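Local coordinates for protein nisin leader peptide-processing serine protease NisP (Lactococcus lactis subsp. lactis, PDB 4MZD) that is a subtilisin-like serine protease that removes the leader peptide from the nisin precursor, a step in making this antibiotic, at residues A[101-106]-A[139-144]; A[107-112]-A[338-343]; A[207-212]-A[219-224]; A[264-269]-A[478-483]. One frame throughout, in Å; residues are numbered along the deposited sequence. Where two conformers were deposited one is given.

In the fold
Contacts 1 and 2 share the loop after strand 95-100, which meets 139-144 in one and 338-343 in the other; a hydrogen bond between D143 and N342 joins them. Contact 1, partly buried and mostly polar, lies next to the predicted charge-relay residues D100 and H147; contact 2, a step further out, is buried, has no hydrogen bond across it and rests on a methyl over an imidazole. Contacts 3 and 4 form a second pair, with centres 29 to 36 Å from those of the first. Contact 3, partly buried, joins strand 200-210 to helix 222-238, whereas contact 4 is a surface contact of two loops. R267 and R482 of contact 4 reach back to Y208, T219 and D221 of contact 3.

Contact 1 (A[101-106]-A[139-144]); sequences SGIMEE and SDIVDK
S101 OG donates to D143 OD1 at 2.7 Å, meeting the carboxylate from above its plane, 56° out of it. The D143 side chain is swung across to S101 by a chi1 of -179°, CG opposite the backbone N. Both carboxylate oxygens have further partners: OD1 takes the backbone N-H groups of M145 and G146, and OD2 is bonded to T149 OG1. S101 OG in turn accepts from the backbone N of G148, so the hydroxyl links D143 to the first turn of helix 147-156. I103 N gives a bond of 3.0 Å to I141 O, reaching it nearly along the C=O axis, while the return bond from D143 N to I103 O is weak at 3.3 Å. I141 O can come to 3.2 Å from G102 CA because G102 has no side chain; one there would point at that carbonyl and collide with it. A water 2.8 Å from K144 N lies equally close to S101 O and bridges the two backbones beside the S101-D143 bond. The apolar part is small: in the described one of its two conformers, I141 CD1 lies 4.3 Å from I103 CG2. The carboxylate end of E105 crosses I141 at about a right angle, E105 CD 4.0 Å from I141 CD1. K144 NZ leads off to a salt bridge with E134. S101 directly follows D100, the predicted charge-relay aspartate at the end of strand 95-100, and touches H147 at the start of helix 147-156. I103 packs on A152 of that helix, L114 of strand 114-115 and, with I141, on I172 of strand 169-174.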
loop_
_atom_site.group_PDB
_atom_site.type_symbol
_atom_site.label_atom_id
_atom_site.label_comp_id
_atom_site.label_asym_id
_atom_site.label_seq_id
_atom_site.Cartn_x
_atom_site.Cartn_y
_atom_site.Cartn_z
ATOM N N SER A 101 -0.172 9.006 -4.623
ATOM C CA SER A 101 0.270 10.199 -5.346
ATOM C C SER A 101 -0.699 10.689 -6.423
ATOM O O SER A 101 -0.327 11.536 -7.233
ATOM C CB SER A 101 1.665 9.996 -5.951
ATOM O OG SER A 101 1.641 9.072 -7.022
ATOM N N GLY A 102 -1.931 10.183 -6.425
ATOM C CA GLY A 102 -2.889 10.531 -7.456
ATOM C C GLY A 102 -2.960 9.448 -8.512
ATOM O O GLY A 102 -2.506 8.324 -8.295
ATOM N N ILE A 103 -3.537 9.767 -9.664
ATOM C CA ILE A 103 -3.639 8.775 -10.721
ATOM C C ILE A 103 -3.595 9.460 -12.073
ATOM O O ILE A 103 -3.933 10.638 -12.190
ATOM C CB ILE A 103 -4.949 7.948 -10.586
ATOM C CG1 ILE A 103 -4.849 6.588 -11.296
ATOM C CG2 ILE A 103 -6.158 8.751 -11.075
ATOM C CD1 ILE A 103 -6.017 5.664 -11.008
ATOM N N MET A 104 -3.157 8.715 -13.081
ATOM C CA MET A 104 -3.305 9.116 -14.471
ATOM C C MET A 104 -4.638 8.554 -14.953
ATOM O O MET A 104 -4.726 7.376 -15.329
ATOM C CB MET A 104 -2.159 8.555 -15.309
ATOM C CG MET A 104 -2.178 9.044 -16.749
ATOM S SD MET A 104 -1.317 7.946 -17.932
ATOM C CE MET A 104 -1.093 9.054 -19.367
ATOM N N GLU A 105 -5.680 9.384 -14.921
ATOM C CA GLU A 105 -7.035 8.897 -15.178
ATOM C C GLU A 105 -7.201 8.334 -16.582
ATOM O O GLU A 105 -8.042 7.464 -16.815
ATOM C CB GLU A 105 -8.079 9.995 -14.942
ATOM C CG GLU A 105 -8.305 10.359 -13.483
ATOM C CD GLU A 105 -9.492 11.283 -13.311
ATOM O OE1 GLU A 105 -9.410 12.432 -13.785
ATOM O OE2 GLU A 105 -10.511 10.862 -12.723
ATOM N N GLU A 106 -6.407 8.840 -17.519
ATOM C CA GLU A 106 -6.550 8.447 -18.907
ATOM C C GLU A 106 -5.763 7.182 -19.255
ATOM O O GLU A 106 -5.752 6.770 -20.409
ATOM C CB GLU A 106 -6.177 9.613 -19.833
ATOM C CG GLU A 106 -4.700 9.967 -19.857
ATOM C CD GLU A 106 -4.302 11.053 -18.862
ATOM O OE1 GLU A 106 -3.356 11.805 -19.183
ATOM O OE2 GLU A 106 -4.907 11.154 -17.765
ATOM N N SER A 139 -9.298 19.604 -6.443
ATOM C CA SER A 139 -9.691 18.729 -7.543
ATOM C C SER A 139 -8.519 18.198 -8.362
ATOM O O SER A 139 -8.729 17.446 -9.319
ATOM C CB SER A 139 -10.673 19.446 -8.470
ATOM O OG SER A 139 -11.827 19.843 -7.763
ATOM N N ASP A 140 -7.297 18.578 -7.993
ATOM C CA ASP A 140 -6.107 18.202 -8.757
ATOM C C ASP A 140 -5.528 16.898 -8.230
ATOM O O ASP A 140 -4.756 16.896 -7.270
ATOM C CB ASP A 140 -5.061 19.315 -8.664
ATOM C CG ASP A 140 -3.813 19.025 -9.481
ATOM O OD1 ASP A 140 -3.675 17.898 -10.004
ATOM O OD2 ASP A 140 -2.957 19.930 -9.585
ATOM N N ILE A 141 -5.917 15.791 -8.862
ATOM C CA ILE A 141 -5.455 14.474 -8.437
ATOM C C ILE A 141 -4.522 13.815 -9.454
ATOM O O ILE A 141 -4.271 12.615 -9.399
ATOM C CB ILE A 141 -6.632 13.546 -8.030
ATOM C CG1 ILE A 141 -7.725 13.518 -9.104
ATOM C CG2 ILE A 141 -7.220 14.002 -6.692
ATOM C CD1 ILE A 141 -7.325 12.829 -10.391
ATOM N N VAL A 142 -3.985 14.621 -10.361
ATOM C CA VAL A 142 -3.055 14.121 -11.367
ATOM C C VAL A 142 -1.784 13.570 -10.710
ATOM O O VAL A 142 -1.236 14.176 -9.789
ATOM C CB VAL A 142 -2.708 15.234 -12.377
ATOM C CG1 VAL A 142 -1.595 14.797 -13.312
ATOM C CG2 VAL A 142 -3.960 15.644 -13.155
ATOM N N ASP A 143 -1.324 12.425 -11.197
ATOM C CA ASP A 143 -0.160 11.746 -10.642
ATOM C C ASP A 143 1.112 12.285 -11.286
ATOM O O ASP A 143 1.393 12.006 -12.457
ATOM C CB ASP A 143 -0.299 10.247 -10.900
ATOM C CG ASP A 143 0.841 9.435 -10.332
ATOM O OD1 ASP A 143 1.675 9.982 -9.573
ATOM O OD2 ASP A 143 0.889 8.229 -10.643
ATOM N N LYS A 144 1.878 13.053 -10.514
ATOM C CA LYS A 144 3.133 13.629 -10.993
ATOM C C LYS A 144 4.317 12.670 -10.825
ATOM O O LYS A 144 5.393 12.903 -11.371
ATOM C CB LYS A 144 3.445 14.926 -10.235
ATOM C CG LYS A 144 2.421 16.046 -10.379
ATOM C CD LYS A 144 2.900 17.283 -9.613
ATOM C CE LYS A 144 2.022 18.511 -9.851
ATOM N NZ LYS A 144 0.893 18.637 -8.879
HETATM O O HOH W 1 1.690 13.344 -7.771
#

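Contact 2 (A[107-112]-A[338-343]); sequences HPDLSN and FTTTNT
H107 and T340 join the loop behind the Asp-bearing strand 95-100 to the end of strand 337-340, the first strand of an antiparallel hairpin whose second is 346-349. CG2 of T340 sits over one face of the H107 imidazole, 3.8 Å from the ring centroid and 28° off the normal, a CH-pi contact displaced toward the rim, where it is 3.4 Å from H107 CE1. At the edge of the same ring, near its plane, T341 O lies 3.3 Å from H107 CD2. No hydrogen bond passes between the two segments; what fixes the imidazole comes from its own loop and from the hairpin turn. H107 ND1 accepts from D109 N at 3.1 Å, in the ring plane, and NE2 is bonded to W345 O, a pattern consistent with a neutral ring protonated on NE2. H107 falls at the end of the subtilase signature around the charge-relay aspartate, predicted as D100; the loop then folds as a tight turn: H107 O accepts from both L110 N and S111 N. T340 is held by its hydroxyl, OG1, which is bonded to T149 O. With chi1 at 50°, OG1 stands between the backbone N and the carbonyl carbon and CG2 is left to face the imidazole. L110 CD1 packs 3.9 Å from T340 OG1 and its side chain continues onto I103 and T149. D109 OD2 lies 3.9 Å from T340 CG2, but its polar partner is Y346 OH, while D109 OD1 takes N160 N.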
loop_
_atom_site.group_PDB
_atom_site.type_symbol
_atom_site.label_atom_id
_atom_site.label_comp_id
_atom_site.label_asym_id
_atom_site.label_seq_id
_atom_site.Cartn_x
_atom_site.Cartn_y
_atom_site.Cartn_z
ATOM N N HIS A 107 -5.119 6.543 -18.283
ATOM C CA HIS A 107 -4.437 5.298 -18.598
ATOM C C HIS A 107 -5.451 4.300 -19.160
ATOM O O HIS A 107 -6.477 4.056 -18.534
ATOM C CB HIS A 107 -3.757 4.698 -17.375
ATOM C CG HIS A 107 -2.785 3.624 -17.734
ATOM N ND1 HIS A 107 -3.184 2.426 -18.290
ATOM C CD2 HIS A 107 -1.431 3.602 -17.704
ATOM C CE1 HIS A 107 -2.111 1.698 -18.556
ATOM N NE2 HIS A 107 -1.036 2.388 -18.209
ATOM N N PRO A 108 -5.177 3.714 -20.341
ATOM C CA PRO A 108 -6.198 2.856 -20.954
ATOM C C PRO A 108 -6.640 1.660 -20.106
ATOM O O PRO A 108 -7.784 1.228 -20.268
ATOM C CB PRO A 108 -5.536 2.389 -22.265
ATOM C CG PRO A 108 -4.078 2.610 -22.060
ATOM C CD PRO A 108 -3.988 3.841 -21.201
ATOM N N ASP A 109 -5.780 1.132 -19.237
ATOM C CA ASP A 109 -6.185 -0.014 -18.436
ATOM C C ASP A 109 -6.978 0.393 -17.197
ATOM O O ASP A 109 -7.569 -0.466 -16.537
ATOM C CB ASP A 109 -4.974 -0.821 -17.976
ATOM C CG ASP A 109 -4.250 -1.525 -19.109
ATOM O OD1 ASP A 109 -4.834 -1.730 -20.198
ATOM O OD2 ASP A 109 -3.080 -1.902 -18.871
ATOM N N LEU A 110 -6.970 1.690 -16.878
ATOM C CA LEU A 110 -7.536 2.196 -15.623
ATOM C C LEU A 110 -8.767 3.080 -15.772
ATOM O O LEU A 110 -9.563 3.178 -14.852
ATOM C CB LEU A 110 -6.495 3.016 -14.854
ATOM C CG LEU A 110 -5.144 2.352 -14.583
ATOM C CD1 LEU A 110 -4.207 3.300 -13.843
ATOM C CD2 LEU A 110 -5.326 1.053 -13.815
ATOM N N SER A 111 -8.924 3.719 -16.923
ATOM C CA SER A 111 -9.934 4.762 -17.044
ATOM C C SER A 111 -11.349 4.273 -16.728
ATOM O O SER A 111 -12.145 5.008 -16.136
ATOM C CB SER A 111 -9.874 5.425 -18.420
ATOM O OG SER A 111 -10.077 4.481 -19.457
ATOM N N ASN A 112 -11.659 3.034 -17.103
ATOM C CA ASN A 112 -12.993 2.487 -16.872
ATOM C C ASN A 112 -13.258 2.078 -15.426
ATOM O O ASN A 112 -14.375 1.688 -15.092
ATOM C CB ASN A 112 -13.260 1.313 -17.814
ATOM C CG ASN A 112 -13.451 1.750 -19.246
ATOM O OD1 ASN A 112 -13.605 2.938 -19.527
ATOM N ND2 ASN A 112 -13.458 0.788 -20.162
ATOM N N PHE A 338 5.433 -5.891 -13.090
ATOM C CA PHE A 338 5.049 -5.079 -14.228
ATOM C C PHE A 338 3.697 -4.441 -13.944
ATOM O O PHE A 338 2.722 -5.138 -13.681
ATOM C CB PHE A 338 4.954 -6.023 -15.425
ATOM C CG PHE A 338 4.871 -5.347 -16.753
ATOM C CD1 PHE A 338 5.965 -4.705 -17.299
ATOM C CD2 PHE A 338 3.702 -5.408 -17.482
ATOM C CE1 PHE A 338 5.877 -4.117 -18.554
ATOM C CE2 PHE A 338 3.606 -4.821 -18.727
ATOM C CZ PHE A 338 4.697 -4.188 -19.270
ATOM N N THR A 339 3.634 -3.116 -13.993
ATOM C CA THR A 339 2.397 -2.432 -13.661
ATOM C C THR A 339 2.199 -1.171 -14.510
ATOM O O THR A 339 3.094 -0.747 -15.255
ATOM C CB THR A 339 2.318 -2.132 -12.159
ATOM O OG1 THR A 339 0.964 -1.820 -11.809
ATOM C CG2 THR A 339 3.244 -0.996 -11.785
ATOM N N THR A 340 1.001 -0.605 -14.416
ATOM C CA THR A 340 0.649 0.630 -15.107
ATOM C C THR A 340 1.404 1.819 -14.531
ATOM O O THR A 340 1.602 1.889 -13.325
ATOM C CB THR A 340 -0.854 0.905 -14.940
ATOM O OG1 THR A 340 -1.202 0.795 -13.560
ATOM C CG2 THR A 340 -1.683 -0.119 -15.698
ATOM N N THR A 341 1.808 2.769 -15.367
ATOM C CA THR A 341 2.415 3.980 -14.825
ATOM C C THR A 341 1.942 5.245 -15.557
ATOM O O THR A 341 1.173 5.170 -16.523
ATOM C CB THR A 341 3.949 3.860 -14.720
ATOM O OG1 THR A 341 4.462 4.922 -13.904
ATOM C CG2 THR A 341 4.588 3.878 -16.093
ATOM N N ASN A 342 2.384 6.406 -15.074
ATOM C CA ASN A 342 1.809 7.684 -15.496
ATOM C C ASN A 342 2.328 8.206 -16.835
ATOM O O ASN A 342 2.072 9.355 -17.202
ATOM C CB ASN A 342 1.948 8.741 -14.398
ATOM C CG ASN A 342 3.369 9.191 -14.214
ATOM O OD1 ASN A 342 4.293 8.522 -14.658
ATOM N ND2 ASN A 342 3.556 10.328 -13.559
ATOM N N THR A 343 3.018 7.348 -17.575
ATOM C CA THR A 343 3.354 7.619 -18.963
ATOM C C THR A 343 2.214 7.214 -19.898
ATOM O O THR A 343 2.244 7.524 -21.085
ATOM C CB THR A 343 4.554 6.773 -19.381
ATOM O OG1 THR A 343 4.244 5.394 -19.143
ATOM C CG2 THR A 343 5.807 7.168 -18.600
#

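Contact 3 (A[207-212]-A[219-224]); sequences QYLMIS and TNDYQE
The beta-alpha connection of a beta-alpha-beta unit is closed where M210, ending strand 200-210, meets D221, the N-cap position of helix 222-238; strand 241-245 beyond that helix then pairs parallel with 200-210. Two bonds lock the backbone of M210 to D221. D221 N donates to M210 O at 2.8 Å, and M210 N returns a nearly straight bond (168°) of 2.9 Å to the anti lone pair of D221 OD2. The D221 CG stands opposite the carbonyl carbon and beside the backbone N (chi1 -54°), which sets OD2 against M210 N, and the side chain makes no capping bond to the helix. Its oxygens have outside partners too: OD2 meets Y215 OH, and OD1 forms a salt bridge with R482. One residue earlier N220 makes an Asx turn, its OD1 accepting from Y222 N at 3.0 Å. In the first turn of the helix, E224 OE1 takes a bond of 3.1 Å from Q207 NE2; the donor comes from above the carboxylate plane, and the amide and carboxylate planes stand 69° apart. Q207 OE1 goes on to Y228, and E224 OE1 also bonds S183. Between these polar links L209 CD2 packs 3.9 Å from D221 CB, while I211 CB lies 3.8 Å from Y222 CD1. Beside I211 a water takes the N-H of N220 ND2 at 3.3 Å and donates to I211 O at 2.9 Å.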
loop_
_atom_site.group_PDB
_atom_site.type_symbol
_atom_site.label_atom_id
_atom_site.label_comp_id
_atom_site.label_asym_id
_atom_site.label_seq_id
_atom_site.Cartn_x
_atom_site.Cartn_y
_atom_site.Cartn_z
ATOM N N GLN A 207 5.462 5.864 7.745
ATOM C CA GLN A 207 6.551 6.537 8.435
ATOM C C GLN A 207 6.792 5.839 9.765
ATOM O O GLN A 207 5.885 5.212 10.330
ATOM C CB GLN A 207 6.196 8.000 8.709
ATOM C CG GLN A 207 5.048 8.143 9.692
ATOM C CD GLN A 207 4.473 9.548 9.777
ATOM O OE1 GLN A 207 3.304 9.753 9.488
ATOM N NE2 GLN A 207 5.279 10.508 10.196
ATOM N N TYR A 208 8.006 5.970 10.285
ATOM C CA TYR A 208 8.301 5.458 11.617
ATOM C C TYR A 208 8.082 6.542 12.664
ATOM O O TYR A 208 8.554 7.681 12.513
ATOM C CB TYR A 208 9.736 4.916 11.707
ATOM C CG TYR A 208 9.988 3.842 10.685
ATOM C CD1 TYR A 208 9.320 2.626 10.755
ATOM C CD2 TYR A 208 10.853 4.055 9.625
ATOM C CE1 TYR A 208 9.508 1.650 9.798
ATOM C CE2 TYR A 208 11.053 3.079 8.661
ATOM C CZ TYR A 208 10.378 1.879 8.758
ATOM O OH TYR A 208 10.556 0.899 7.809
ATOM N N LEU A 209 7.367 6.175 13.723
ATOM C CA LEU A 209 7.080 7.074 14.835
ATOM C C LEU A 209 7.682 6.500 16.111
ATOM O O LEU A 209 7.484 5.322 16.412
ATOM C CB LEU A 209 5.569 7.211 15.018
ATOM C CG LEU A 209 4.785 7.739 13.812
ATOM C CD1 LEU A 209 3.297 7.721 14.100
ATOM C CD2 LEU A 209 5.235 9.142 13.438
ATOM N N MET A 210 8.412 7.327 16.858
ATOM C CA MET A 210 8.878 6.931 18.184
ATOM C C MET A 210 7.890 7.539 19.167
ATOM O O MET A 210 7.830 8.762 19.317
ATOM C CB MET A 210 10.307 7.423 18.442
ATOM C CG MET A 210 11.003 6.724 19.629
ATOM S SD MET A 210 12.774 7.196 19.947
ATOM C CE MET A 210 12.522 8.805 20.730
ATOM N N ILE A 211 7.093 6.689 19.808
ATOM C CA ILE A 211 5.918 7.164 20.536
ATOM C C ILE A 211 6.116 7.234 22.048
ATOM O O ILE A 211 5.202 7.610 22.776
ATOM C CB ILE A 211 4.652 6.343 20.195
ATOM C CG1 ILE A 211 4.810 4.874 20.600
ATOM C CG2 ILE A 211 4.350 6.456 18.718
ATOM C CD1 ILE A 211 3.509 4.083 20.546
ATOM N N SER A 212 7.307 6.867 22.514
ATOM C CA SER A 212 7.707 7.096 23.902
ATOM C C SER A 212 9.171 7.515 23.872
ATOM O O SER A 212 9.764 7.615 22.797
ATOM C CB SER A 212 7.481 5.850 24.769
ATOM O OG SER A 212 8.307 4.770 24.381
ATOM N N THR A 219 10.880 15.941 23.053
ATOM C CA THR A 219 9.566 15.475 22.625
ATOM C C THR A 219 9.654 14.122 21.928
ATOM O O THR A 219 10.737 13.573 21.738
ATOM C CB THR A 219 8.912 16.470 21.649
ATOM O OG1 THR A 219 9.595 16.420 20.390
ATOM C CG2 THR A 219 8.954 17.891 22.213
ATOM N N ASN A 220 8.503 13.584 21.544
ATOM C CA ASN A 220 8.484 12.392 20.704
ATOM C C ASN A 220 7.354 12.504 19.683
ATOM O O ASN A 220 6.805 13.586 19.496
ATOM C CB ASN A 220 8.414 11.106 21.543
ATOM C CG ASN A 220 7.171 11.031 22.405
ATOM O OD1 ASN A 220 6.079 11.379 21.964
ATOM N ND2 ASN A 220 7.332 10.572 23.646
ATOM N N ASP A 221 7.018 11.404 19.013
ATOM C CA ASP A 221 6.076 11.449 17.893
ATOM C C ASP A 221 4.669 10.984 18.259
ATOM O O ASP A 221 3.872 10.670 17.375
ATOM C CB ASP A 221 6.598 10.591 16.740
ATOM C CG ASP A 221 7.996 10.972 16.319
ATOM O OD1 ASP A 221 8.285 12.186 16.222
ATOM O OD2 ASP A 221 8.810 10.051 16.080
ATOM N N TYR A 222 4.340 10.962 19.546
ATOM C CA TYR A 222 3.060 10.396 19.954
ATOM C C TYR A 222 1.857 11.162 19.405
ATOM O O TYR A 222 0.830 10.557 19.106
ATOM C CB TYR A 222 2.981 10.288 21.479
ATOM C CG TYR A 222 1.836 9.441 22.005
ATOM C CD1 TYR A 222 1.530 8.203 21.446
ATOM C CD2 TYR A 222 1.083 9.873 23.087
ATOM C CE1 TYR A 222 0.493 7.423 21.951
ATOM C CE2 TYR A 222 0.052 9.109 23.593
ATOM C CZ TYR A 222 -0.244 7.892 23.024
ATOM O OH TYR A 222 -1.274 7.148 23.565
ATOM N N GLN A 223 1.967 12.479 19.254
ATOM C CA GLN A 223 0.840 13.234 18.715
ATOM C C GLN A 223 0.470 12.768 17.309
ATOM O O GLN A 223 -0.709 12.616 17.002
ATOM C CB GLN A 223 1.094 14.744 18.731
ATOM C CG GLN A 223 -0.107 15.561 18.250
ATOM C CD GLN A 223 -1.311 15.444 19.168
ATOM O OE1 GLN A 223 -1.349 16.060 20.228
ATOM N NE2 GLN A 223 -2.299 14.655 18.767
ATOM N N GLU A 224 1.465 12.551 16.451
ATOM C CA GLU A 224 1.172 12.045 15.111
ATOM C C GLU A 224 0.491 10.686 15.191
ATOM O O GLU A 224 -0.446 10.405 14.446
ATOM C CB GLU A 224 2.433 11.915 14.261
ATOM C CG GLU A 224 3.050 13.221 13.803
ATOM C CD GLU A 224 4.086 12.988 12.720
ATOM O OE1 GLU A 224 3.693 12.763 11.556
ATOM O OE2 GLU A 224 5.295 12.998 13.032
HETATM O O HOH W 2 4.677 9.304 25.090
#

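Contact 4 (A[264-269]-A[478-483]); sequences KRFRSI and NRNSRG
F266 and S481 mark the closest approach of two irregular backbones, with CA atoms 6.1 Å apart. Residues 478 to 481 form a type I beta turn, closed by S481 N donating to N478 O, with an Asx turn inside it, N480 N to N478 OD1. The turn leads into strand 486-487, antiparallel to strand 200-210, so the contact ties the loop after helix 256-264 to the C-terminal part of the chain. R267, its chain extended from CG to NE, grips N480 O side-on with two nitrogens: NE at 2.7 Å, nearly in line with the carbonyl, and NH2 at 2.9 Å, from above the carbonyl plane. The accepting oxygen lies in the guanidinium plane. R267 NH2 also reaches Y208 O, and NH1 reaches Y215 OH. R482 crosses R267 obliquely, its CG 3.7 Å from R267 CD; bent at chi3 (66°), its own guanidinium turns to T219, D217 and D221. The F266 ring lies between R265 CB over one face and N480 over the other, N480 CB making a CH-pi contact 4.1 Å from the centroid. N478 OD1 lies against F266 CB, and N478 ND2 sends a weak bond of 3.3 Å to F266 O. The same carbonyl, F266 O, accepts a hydrogen bond from a water 2.7 Å away, which sits 2.8 Å from S481 OG.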
loop_
_atom_site.group_PDB
_atom_site.type_symbol
_atom_site.label_atom_id
_atom_site.label_comp_id
_atom_site.label_asym_id
_atom_site.label_seq_id
_atom_site.Cartn_x
_atom_site.Cartn_y
_atom_site.Cartn_z
ATOM N N LYS A 264 18.451 6.184 14.481
ATOM C CA LYS A 264 19.614 6.985 14.855
ATOM C C LYS A 264 20.421 7.439 13.642
ATOM O O LYS A 264 21.199 8.385 13.727
ATOM C CB LYS A 264 20.491 6.222 15.844
ATOM C CG LYS A 264 19.898 6.169 17.236
ATOM C CD LYS A 264 20.760 5.345 18.173
ATOM C CE LYS A 264 20.324 5.517 19.615
ATOM N NZ LYS A 264 20.614 6.891 20.113
ATOM N N ARG A 265 20.223 6.770 12.511
ATOM C CA ARG A 265 20.876 7.176 11.273
ATOM C C ARG A 265 20.287 8.482 10.744
ATOM O O ARG A 265 20.938 9.191 9.968
ATOM C CB ARG A 265 20.724 6.091 10.202
ATOM C CG ARG A 265 21.329 4.740 10.545
ATOM C CD ARG A 265 20.994 3.724 9.460
ATOM N NE ARG A 265 21.381 4.208 8.136
ATOM C CZ ARG A 265 20.883 3.746 6.991
ATOM N NH1 ARG A 265 19.971 2.782 6.998
ATOM N NH2 ARG A 265 21.295 4.253 5.837
ATOM N N PHE A 266 19.061 8.796 11.163
ATOM C CA PHE A 266 18.278 9.858 10.533
ATOM C C PHE A 266 17.713 10.891 11.502
ATOM O O PHE A 266 17.140 11.894 11.067
ATOM C CB PHE A 266 17.111 9.253 9.748
ATOM C CG PHE A 266 17.518 8.168 8.796
ATOM C CD1 PHE A 266 18.187 8.476 7.625
ATOM C CD2 PHE A 266 17.228 6.842 9.067
ATOM C CE1 PHE A 266 18.563 7.479 6.742
ATOM C CE2 PHE A 266 17.603 5.841 8.192
ATOM C CZ PHE A 266 18.266 6.159 7.029
ATOM N N ARG A 267 17.844 10.633 12.801
ATOM C CA ARG A 267 17.215 11.464 13.821
ATOM C C ARG A 267 18.126 11.562 15.022
ATOM O O ARG A 267 19.057 10.772 15.162
ATOM C CB ARG A 267 15.882 10.857 14.265
ATOM C CG ARG A 267 14.883 10.683 13.146
ATOM C CD ARG A 267 13.572 10.113 13.642
ATOM N NE ARG A 267 12.784 9.668 12.501
ATOM C CZ ARG A 267 11.588 9.096 12.571
ATOM N NH1 ARG A 267 10.998 8.904 13.745
ATOM N NH2 ARG A 267 10.986 8.713 11.448
ATOM N N SER A 268 17.838 12.521 15.896
ATOM C CA SER A 268 18.632 12.741 17.097
ATOM C C SER A 268 17.878 12.253 18.333
ATOM O O SER A 268 17.040 12.965 18.882
ATOM C CB SER A 268 18.975 14.223 17.241
ATOM O OG SER A 268 19.605 14.715 16.067
ATOM N N ILE A 269 18.189 11.035 18.766
ATOM C CA ILE A 269 17.469 10.390 19.861
ATOM C C ILE A 269 18.211 10.529 21.189
ATOM O O ILE A 269 19.411 10.272 21.267
ATOM C CB ILE A 269 17.225 8.896 19.546
ATOM C CG1 ILE A 269 16.333 8.761 18.306
ATOM C CG2 ILE A 269 16.627 8.183 20.750
ATOM C CD1 ILE A 269 16.181 7.348 17.791
ATOM N N ASN A 478 15.644 14.332 5.823
ATOM C CA ASN A 478 15.678 13.166 4.953
ATOM C C ASN A 478 14.324 12.451 4.908
ATOM O O ASN A 478 13.370 12.865 5.571
ATOM C CB ASN A 478 16.773 12.211 5.430
ATOM C CG ASN A 478 16.561 11.756 6.863
ATOM O OD1 ASN A 478 15.801 10.823 7.117
ATOM N ND2 ASN A 478 17.224 12.416 7.808
ATOM N N ARG A 479 14.249 11.377 4.127
ATOM C CA ARG A 479 13.004 10.634 3.934
ATOM C C ARG A 479 12.471 10.034 5.231
ATOM O O ARG A 479 11.274 9.747 5.358
ATOM C CB ARG A 479 13.217 9.511 2.918
ATOM C CG ARG A 479 12.213 9.497 1.784
ATOM C CD ARG A 479 12.421 8.306 0.861
ATOM N NE ARG A 479 11.877 7.077 1.428
ATOM C CZ ARG A 479 12.588 6.181 2.102
ATOM N NH1 ARG A 479 13.886 6.364 2.291
ATOM N NH2 ARG A 479 11.998 5.094 2.583
ATOM N N ASN A 480 13.369 9.834 6.187
ATOM C CA ASN A 480 13.012 9.275 7.481
ATOM C C ASN A 480 13.039 10.300 8.609
ATOM O O ASN A 480 13.003 9.925 9.772
ATOM C CB ASN A 480 13.923 8.094 7.829
ATOM C CG ASN A 480 13.667 6.883 6.959
ATOM O OD1 ASN A 480 14.537 6.457 6.194
ATOM N ND2 ASN A 480 12.475 6.319 7.071
ATOM N N SER A 481 13.084 11.592 8.280
ATOM C CA SER A 481 12.984 12.621 9.318
ATOM C C SER A 481 11.629 12.558 9.999
ATOM O O SER A 481 10.657 12.105 9.398
ATOM C CB SER A 481 13.173 14.019 8.731
ATOM O OG SER A 481 14.493 14.207 8.274
ATOM N N ARG A 482 11.556 13.026 11.242
ATOM C CA ARG A 482 10.280 13.062 11.936
ATOM C C ARG A 482 9.248 13.778 11.087
ATOM O O ARG A 482 9.505 14.865 10.561
ATOM C CB ARG A 482 10.419 13.771 13.278
ATOM C CG ARG A 482 11.371 13.086 14.222
ATOM C CD ARG A 482 11.612 13.950 15.440
ATOM N NE ARG A 482 10.408 14.099 16.245
ATOM C CZ ARG A 482 10.309 14.931 17.277
ATOM N NH1 ARG A 482 11.341 15.703 17.606
ATOM N NH2 ARG A 482 9.180 14.999 17.972
ATOM N N GLY A 483 8.077 13.168 10.962
ATOM C CA GLY A 483 6.968 13.782 10.261
ATOM C C GLY A 483 6.916 13.509 8.768
ATOM O O GLY A 483 5.920 13.840 8.130
HETATM O O HOH W 3 15.893 14.240 10.677
#